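Local coordinates for protein acinetobacter secreted protease CpaA (Acinetobacter nosocomialis M2, PDB 6O38) that probably cleaves protein substrates as a secreted zinc metalloprotease, exported by type II secretion and held here by its chaperone CpaB, at residues 504-509 with 525-530; 514-519 with 553-558; 532-537 with 547-552. All blocks are in the same frame, centred on the assembly; numbering follows the deposited sequence.

Contact 1 (504-509 with 525-530); sequences LGLYHN and TAMGGN. With ZN (zinc ion), chain M.
Leu-506, His-508 and Asn-509 line up against Met-527, present here as selenomethionine, and Gly-528. The tight part is apolar. Leu-506 CB lies 3.6 Å from Met-527 CG, and Leu-506 CD1 reaches the same methylene; the two side chains cross at about a right angle. Met-527 CG is anti to the carbonyl carbon, beside the backbone N (chi1 -59°), which puts the methylene against the leucine; the further bends at chi2 and chi3 fold the rest of the chain back. Met-527 CB rests 3.3 Å from Tyr-507 O. Behind this layer, Ala-557 and Ile-561 of helix 557-569 cover Leu-506.

Toward Asn-509 the contact becomes looser and more open to solvent. Met-527 O is the shared polar point: His-508 CA approaches it at 3.4 Å with a C-H...O angle of 150°, while the only hydrogen bond across the segments, from Asn-509 N to Met-527 O, is weak, at 3.4 Å and 135°. Asn-509 OD1 merely touches Gly-528 CA, 3.3 Å away, and the residue itself is exposed. The Met-527 turn is braced internally, since Thr-525 O accepts from Gly-528 N and Asn-530 N on opposite faces of its carbonyl plane.

The arrangement is consistent with the Met-turn of metzincin proteases, following the zinc-binding helix. His-508 NE2 binds the zinc ion at 2.1 Å, together with His-498, His-502 and Asp-170 of the chaperone CpaB. Met-527 SE stays 5.9 Å from the zinc ion and is no ligand. The turn instead holds a first-shell histidine from the second shell, Ala-526 O being hydrogen-bonded to His-498 ND1, whereas its link at Met-527 O is weak. A chaperone carboxylate on the metal is consistent with a blocked active site.

Contact 2 (514-519 with 553-558); sequences IGSGFA and GKIDAV
This is a loop packed on the N-cap of helix 557-569, the last helix of the protease region: Ile-514, Gly-515 and Ser-516 meet Asp-556 and Ala-557 at the helix start, and Phe-518 meets Ile-555 in the turn before it. Asp-556 holds the N-cap position. Its CG is anti to the backbone N (chi1 -168°). The carboxylate caps a backbone N just past Val-558, and the helix dipole would be expected to favour its negative charge.

The backbone of the same residue makes the hydrogen bond across the contact. Asp-556 N donates to Ile-514 O at 2.7 Å in a nearly straight bond, N-H...O angle 172°. The donor stands only 17° from the carbonyl plane. That oxygen also takes a weak bond from Ser-516 N, closing the inverse gamma turn centred on Gly-515. The CA of the same Ile-514 points its hydrogen at Lys-554 O, 3.2 Å away, so the two backbones meet through neighbouring polar contacts.

Side chains fill the flanks. The Ile-514 side chain lies over the backbone of Gly-553, its CD1 3.6 Å from Gly-553 C, on the more exposed flank. Farther along, Ile-555 CD1 sits at the edge of the Phe-518 ring, near its plane, while Ile-555 CG2 meets Phe-518 CB at 4.2 Å. The polar end of Ser-516 is turned to Asn-513 O, to which OG is hydrogen-bonded. The CG2 methyl of Ile-555 also lies against two consecutive carbonyls, 3.4 Å from Ser-516 O and 3.5 Å from Gly-517 O.

Contact 3 (532-537 with 547-552); sequences INFYSS and VRLGEE
The Phe-534 ring is the flat group of this contact, and Leu-549 meets it obliquely through a single methyl. Leu-549 CD1 stands at the CB end of the ring, 3.8 Å from Phe-534 CG, with Phe-534 CD2 and CB each 3.9 Å from it. The two side chains cross at about a right angle. The phenylalanine side chain also touches Ser-412 and Asn-411, the latter in helix 391-411. The second ring of the segment, Tyr-535, has its CB turned away from 547-552; it packs between helices 391-411 and 557-569, and its OH is hydrogen-bonded to Arg-497 O.

The same leucine methyl has a second neighbour. Ile-532 and Leu-549 reach toward each other tip to tip, with CD1 of one 3.7 Å from CD1 of the other. Leu-549 CG is anti to the carbonyl carbon (chi1 -60°). Beyond it, CD1 meets both Ile-532 CD1 and the Phe-534 ring, while CD2 nears Ile-532 CD1 only.

Beside this apolar patch runs the backbone link. Ser-537 N donates to Leu-549 O at 2.6 Å, with an N-H...O angle of 148° and the donor tilted 25° from the carbonyl plane. Ser-536 CB rests 3.5 Å from the same oxygen.

Arg-548 forms a salt bridge with Asp-274, in the third StcE-like beta-sandwich range, so segment 547-552 also touches another region of the chain. Leu-549 is the centre of an inverse gamma turn, and the whole arrangement belongs to the irregular stretch that leads from the probable Met-turn to helix 557-569, consistent with a metzincin-like catalytic domain.

The three contacts form one continuous patch built from the chain that runs from the end of helix 496-504 to the start of helix 557-569. Contacts 1 and 2 have centres about 8 Å apart; their segments alternate along the chain, and Tyr-507 N probably bonds to Gly-515 O at 2.8 Å. Contact 3 is nested inside the loop closed by contact 2, and Ser-536 OG joins them, 2.7 Å from Ser-516 O and 3.0 Å from Ala-557 N. Contacts 1 and 3, centres about 10 Å apart, meet at Ala-526 N and Phe-534 O, 3.0 Å from each other. Contact 1 alone supplies a zinc ligand; the Gly-517 position of contact 2 is about 10 Å from the metal, and the Ser-536 side chain of contact 3 about 13 Å.

Contact 1 (504-509 with 525-530)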
# COMPACT_ATOMS: atom_id res chain seq x y z
N LEU A 504 18.43 9.24 -11.01
CA LEU A 504 17.58 9.61 -12.14
C LEU A 504 17.41 11.12 -12.27
O LEU A 504 16.91 11.57 -13.31
CB LEU A 504 16.21 8.94 -12.01
CG LEU A 504 16.18 7.43 -12.28
CD1 LEU A 504 14.86 6.83 -11.84
CD2 LEU A 504 16.42 7.16 -13.76
N GLY A 505 17.79 11.89 -11.27
CA GLY A 505 17.72 13.33 -11.32
C GLY A 505 16.74 13.99 -10.37
O GLY A 505 16.33 15.13 -10.62
N LEU A 506 16.36 13.31 -9.29
CA LEU A 506 15.33 13.80 -8.39
C LEU A 506 15.95 14.38 -7.12
O LEU A 506 17.02 13.95 -6.67
CB LEU A 506 14.35 12.68 -8.02
CG LEU A 506 13.65 12.02 -9.21
CD1 LEU A 506 12.67 10.96 -8.73
CD2 LEU A 506 12.94 13.07 -10.06
N TYR A 507 15.26 15.36 -6.55
CA TYR A 507 15.68 16.01 -5.31
C TYR A 507 14.63 15.77 -4.23
O TYR A 507 13.54 15.26 -4.50
CB TYR A 507 15.88 17.52 -5.53
CG TYR A 507 16.94 17.86 -6.56
CD1 TYR A 507 16.65 17.84 -7.91
CD2 TYR A 507 18.22 18.21 -6.16
CE1 TYR A 507 17.61 18.16 -8.86
CE2 TYR A 507 19.19 18.53 -7.10
CZ TYR A 507 18.88 18.50 -8.44
OH TYR A 507 19.84 18.81 -9.38
N HIS A 508 14.98 16.13 -3.00
CA HIS A 508 14.05 15.97 -1.89
C HIS A 508 12.92 17.00 -1.98
O HIS A 508 12.98 17.97 -2.75
CB HIS A 508 14.78 16.10 -0.56
CG HIS A 508 15.69 14.96 -0.25
ND1 HIS A 508 16.80 15.08 0.56
CD2 HIS A 508 15.64 13.66 -0.63
CE1 HIS A 508 17.40 13.91 0.65
NE2 HIS A 508 16.72 13.03 -0.06
N ASN A 509 11.88 16.77 -1.19
CA ASN A 509 10.77 17.71 -1.12
C ASN A 509 11.25 19.08 -0.67
O ASN A 509 12.19 19.20 0.13
CB ASN A 509 9.69 17.19 -0.16
CG ASN A 509 10.24 16.87 1.21
OD1 ASN A 509 10.98 15.90 1.40
ND2 ASN A 509 9.88 17.70 2.19
N THR A 525 5.75 10.68 -1.23
CA THR A 525 6.38 9.91 -2.30
C THR A 525 7.82 9.57 -1.93
O THR A 525 8.33 9.95 -0.86
CB THR A 525 6.31 10.68 -3.62
OG1 THR A 525 7.09 11.87 -3.52
CG2 THR A 525 4.87 11.04 -3.95
N ALA A 526 8.49 8.86 -2.83
CA ALA A 526 9.80 8.29 -2.52
C ALA A 526 10.83 9.37 -2.20
O ALA A 526 11.65 9.20 -1.29
CB ALA A 526 10.28 7.43 -3.69
N MSE A 527 10.80 10.49 -2.92
CA MSE A 527 11.77 11.55 -2.69
C MSE A 527 11.33 12.51 -1.59
O MSE A 527 12.12 13.34 -1.12
CB MSE A 527 12.02 12.34 -3.98
CG MSE A 527 12.54 11.51 -5.13
SE MSE A 527 14.11 10.47 -4.65
CE MSE A 527 13.35 8.71 -4.97
N GLY A 528 10.07 12.41 -1.17
CA GLY A 528 9.54 13.36 -0.21
C GLY A 528 9.13 12.76 1.12
O GLY A 528 8.29 13.32 1.82
N GLY A 529 9.73 11.63 1.49
CA GLY A 529 9.38 10.96 2.73
C GLY A 529 9.36 9.45 2.60
O GLY A 529 9.66 8.75 3.57
N ASN A 530 9.01 8.94 1.42
CA ASN A 530 9.23 7.54 1.06
C ASN A 530 8.40 6.57 1.91
O ASN A 530 8.90 5.55 2.38
CB ASN A 530 10.72 7.19 1.15
CG ASN A 530 11.07 5.91 0.40
OD1 ASN A 530 10.38 5.52 -0.54
ND2 ASN A 530 12.14 5.26 0.83
ZN ZN M . 18.14 11.58 -0.53

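Contact 2 (514-519 with 553-558)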
# COMPACT_ATOMS: atom_id res chain seq x y z
N ILE A 514 11.66 20.87 -10.44
CA ILE A 514 10.39 20.22 -10.69
C ILE A 514 10.47 18.73 -10.35
O ILE A 514 9.47 18.12 -9.95
CB ILE A 514 9.94 20.46 -12.15
CG1 ILE A 514 8.49 20.01 -12.35
CG2 ILE A 514 10.86 19.76 -13.13
CD1 ILE A 514 7.96 20.28 -13.74
N GLY A 515 11.65 18.13 -10.50
CA GLY A 515 11.85 16.74 -10.14
C GLY A 515 12.15 16.57 -8.67
O GLY A 515 13.30 16.34 -8.29
N SER A 516 11.12 16.70 -7.83
CA SER A 516 11.29 16.65 -6.39
C SER A 516 10.14 15.87 -5.77
O SER A 516 9.11 15.62 -6.40
CB SER A 516 11.36 18.06 -5.78
OG SER A 516 10.20 18.81 -6.10
N GLY A 517 10.34 15.47 -4.51
CA GLY A 517 9.35 14.66 -3.84
C GLY A 517 8.15 15.45 -3.35
O GLY A 517 8.16 16.67 -3.27
N PHE A 518 7.10 14.71 -3.01
CA PHE A 518 5.86 15.26 -2.49
C PHE A 518 5.71 14.81 -1.04
O PHE A 518 5.47 13.62 -0.78
CB PHE A 518 4.67 14.82 -3.34
CG PHE A 518 3.35 15.35 -2.86
CD1 PHE A 518 2.97 16.65 -3.13
CD2 PHE A 518 2.48 14.54 -2.14
CE1 PHE A 518 1.75 17.14 -2.69
CE2 PHE A 518 1.26 15.02 -1.70
CZ PHE A 518 0.90 16.33 -1.98
N ALA A 519 5.84 15.74 -0.11
CA ALA A 519 5.69 15.46 1.31
C ALA A 519 4.28 15.83 1.75
O ALA A 519 3.78 16.91 1.42
CB ALA A 519 6.72 16.23 2.14
N GLY A 553 3.94 21.48 -13.05
CA GLY A 553 5.02 22.42 -13.25
C GLY A 553 5.89 22.72 -12.04
O GLY A 553 6.88 23.44 -12.19
N LYS A 554 5.55 22.21 -10.87
CA LYS A 554 6.37 22.45 -9.69
C LYS A 554 6.88 21.18 -9.03
O LYS A 554 8.06 21.11 -8.67
CB LYS A 554 5.61 23.31 -8.67
CG LYS A 554 5.43 24.74 -9.15
CD LYS A 554 5.05 25.70 -8.03
CE LYS A 554 5.10 27.14 -8.52
NZ LYS A 554 4.49 28.09 -7.55
N ILE A 555 6.04 20.17 -8.85
CA ILE A 555 6.43 18.91 -8.20
C ILE A 555 5.99 17.79 -9.13
O ILE A 555 4.83 17.36 -9.10
CB ILE A 555 5.82 18.75 -6.81
CG1 ILE A 555 6.19 19.94 -5.91
CG2 ILE A 555 6.27 17.45 -6.17
CD1 ILE A 555 5.47 19.95 -4.58
N ASP A 556 6.92 17.30 -9.96
CA ASP A 556 6.63 16.23 -10.91
C ASP A 556 7.91 15.41 -11.10
O ASP A 556 8.74 15.73 -11.95
CB ASP A 556 6.11 16.79 -12.23
CG ASP A 556 5.52 15.72 -13.13
OD1 ASP A 556 5.59 14.53 -12.78
OD2 ASP A 556 4.96 16.09 -14.19
N ALA A 557 8.05 14.35 -10.30
CA ALA A 557 9.23 13.50 -10.41
C ALA A 557 9.16 12.61 -11.64
O ALA A 557 10.18 12.35 -12.28
CB ALA A 557 9.39 12.65 -9.15
N VAL A 558 7.96 12.12 -11.98
CA VAL A 558 7.82 11.17 -13.09
C VAL A 558 8.22 11.83 -14.41
O VAL A 558 8.80 11.18 -15.29
CB VAL A 558 6.38 10.62 -13.14
CG1 VAL A 558 6.19 9.72 -14.34
CG2 VAL A 558 6.06 9.87 -11.85

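Contact 3 (532-537 with 547-552)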
# COMPACT_ATOMS: atom_id res chain seq x y z
N ILE A 532 4.97 5.84 0.72
CA ILE A 532 4.01 5.25 -0.21
C ILE A 532 4.75 4.88 -1.48
O ILE A 532 5.79 5.46 -1.81
CB ILE A 532 2.82 6.19 -0.51
CG1 ILE A 532 3.30 7.48 -1.19
CG2 ILE A 532 2.04 6.51 0.75
CD1 ILE A 532 2.18 8.39 -1.64
N ASN A 533 4.20 3.91 -2.21
CA ASN A 533 4.89 3.32 -3.36
C ASN A 533 4.62 4.13 -4.63
O ASN A 533 4.03 3.65 -5.60
CB ASN A 533 4.46 1.86 -3.53
CG ASN A 533 4.71 1.03 -2.29
OD1 ASN A 533 5.66 1.28 -1.55
ND2 ASN A 533 3.87 0.03 -2.07
N PHE A 534 5.08 5.38 -4.61
CA PHE A 534 4.91 6.26 -5.76
C PHE A 534 6.08 7.22 -5.86
O PHE A 534 6.67 7.62 -4.85
CB PHE A 534 3.61 7.07 -5.67
CG PHE A 534 2.36 6.25 -5.75
CD1 PHE A 534 1.84 5.87 -6.98
CD2 PHE A 534 1.69 5.86 -4.60
CE1 PHE A 534 0.69 5.11 -7.06
CE2 PHE A 534 0.53 5.11 -4.67
CZ PHE A 534 0.03 4.73 -5.90
N TYR A 535 6.41 7.59 -7.10
CA TYR A 535 7.14 8.82 -7.37
C TYR A 535 6.13 9.93 -7.63
O TYR A 535 5.01 9.68 -8.10
CB TYR A 535 8.07 8.65 -8.57
CG TYR A 535 9.22 7.70 -8.35
CD1 TYR A 535 10.34 8.09 -7.62
CD2 TYR A 535 9.20 6.41 -8.87
CE1 TYR A 535 11.40 7.22 -7.42
CE2 TYR A 535 10.25 5.54 -8.67
CZ TYR A 535 11.35 5.95 -7.94
OH TYR A 535 12.40 5.09 -7.74
N SER A 536 6.52 11.16 -7.32
CA SER A 536 5.56 12.26 -7.35
C SER A 536 5.15 12.59 -8.78
O SER A 536 5.97 12.54 -9.71
CB SER A 536 6.14 13.50 -6.67
OG SER A 536 7.18 14.07 -7.43
N SER A 537 3.87 12.92 -8.96
CA SER A 537 3.30 13.27 -10.26
C SER A 537 1.92 13.89 -10.06
O SER A 537 1.12 13.39 -9.26
CB SER A 537 3.21 12.04 -11.16
OG SER A 537 2.48 12.34 -12.34
N VAL A 547 -5.48 12.51 -2.18
CA VAL A 547 -4.61 13.67 -2.33
C VAL A 547 -3.77 13.51 -3.59
O VAL A 547 -3.14 12.47 -3.81
CB VAL A 547 -3.72 13.84 -1.08
CG1 VAL A 547 -2.75 15.00 -1.27
CG2 VAL A 547 -4.58 14.06 0.15
N ARG A 548 -3.76 14.55 -4.42
CA ARG A 548 -2.92 14.55 -5.61
C ARG A 548 -1.45 14.58 -5.23
O ARG A 548 -1.02 15.43 -4.44
CB ARG A 548 -3.28 15.73 -6.51
CG ARG A 548 -2.30 15.97 -7.64
CD ARG A 548 -2.99 16.61 -8.83
NE ARG A 548 -3.84 17.73 -8.47
CZ ARG A 548 -4.95 18.06 -9.12
NH1 ARG A 548 -5.34 17.35 -10.16
NH2 ARG A 548 -5.66 19.11 -8.72
N LEU A 549 -0.68 13.65 -5.78
CA LEU A 549 0.72 13.46 -5.40
C LEU A 549 1.67 14.30 -6.25
O LEU A 549 2.62 13.80 -6.84
CB LEU A 549 1.08 11.98 -5.50
CG LEU A 549 0.27 11.04 -4.61
CD1 LEU A 549 0.73 9.60 -4.80
CD2 LEU A 549 0.38 11.45 -3.15
N GLY A 550 1.42 15.60 -6.32
CA GLY A 550 2.25 16.48 -7.11
C GLY A 550 1.49 17.73 -7.51
O GLY A 550 0.39 18.00 -7.02
N GLU A 551 2.11 18.49 -8.42
CA GLU A 551 1.56 19.76 -8.87
C GLU A 551 2.13 20.08 -10.24
O GLU A 551 3.34 19.96 -10.44
CB GLU A 551 1.88 20.88 -7.87
CG GLU A 551 1.24 22.22 -8.19
CD GLU A 551 1.34 23.20 -7.04
OE1 GLU A 551 2.00 22.86 -6.03
OE2 GLU A 551 0.77 24.30 -7.15
N GLU A 552 1.26 20.46 -11.18
CA GLU A 552 1.69 20.72 -12.55
C GLU A 552 2.74 21.83 -12.60
O GLU A 552 2.46 22.98 -12.23
CB GLU A 552 0.50 21.09 -13.43
CG GLU A 552 -0.51 19.96 -13.67
CD GLU A 552 -1.48 19.75 -12.52
OE1 GLU A 552 -1.31 20.40 -11.47
OE2 GLU A 552 -2.42 18.94 -12.68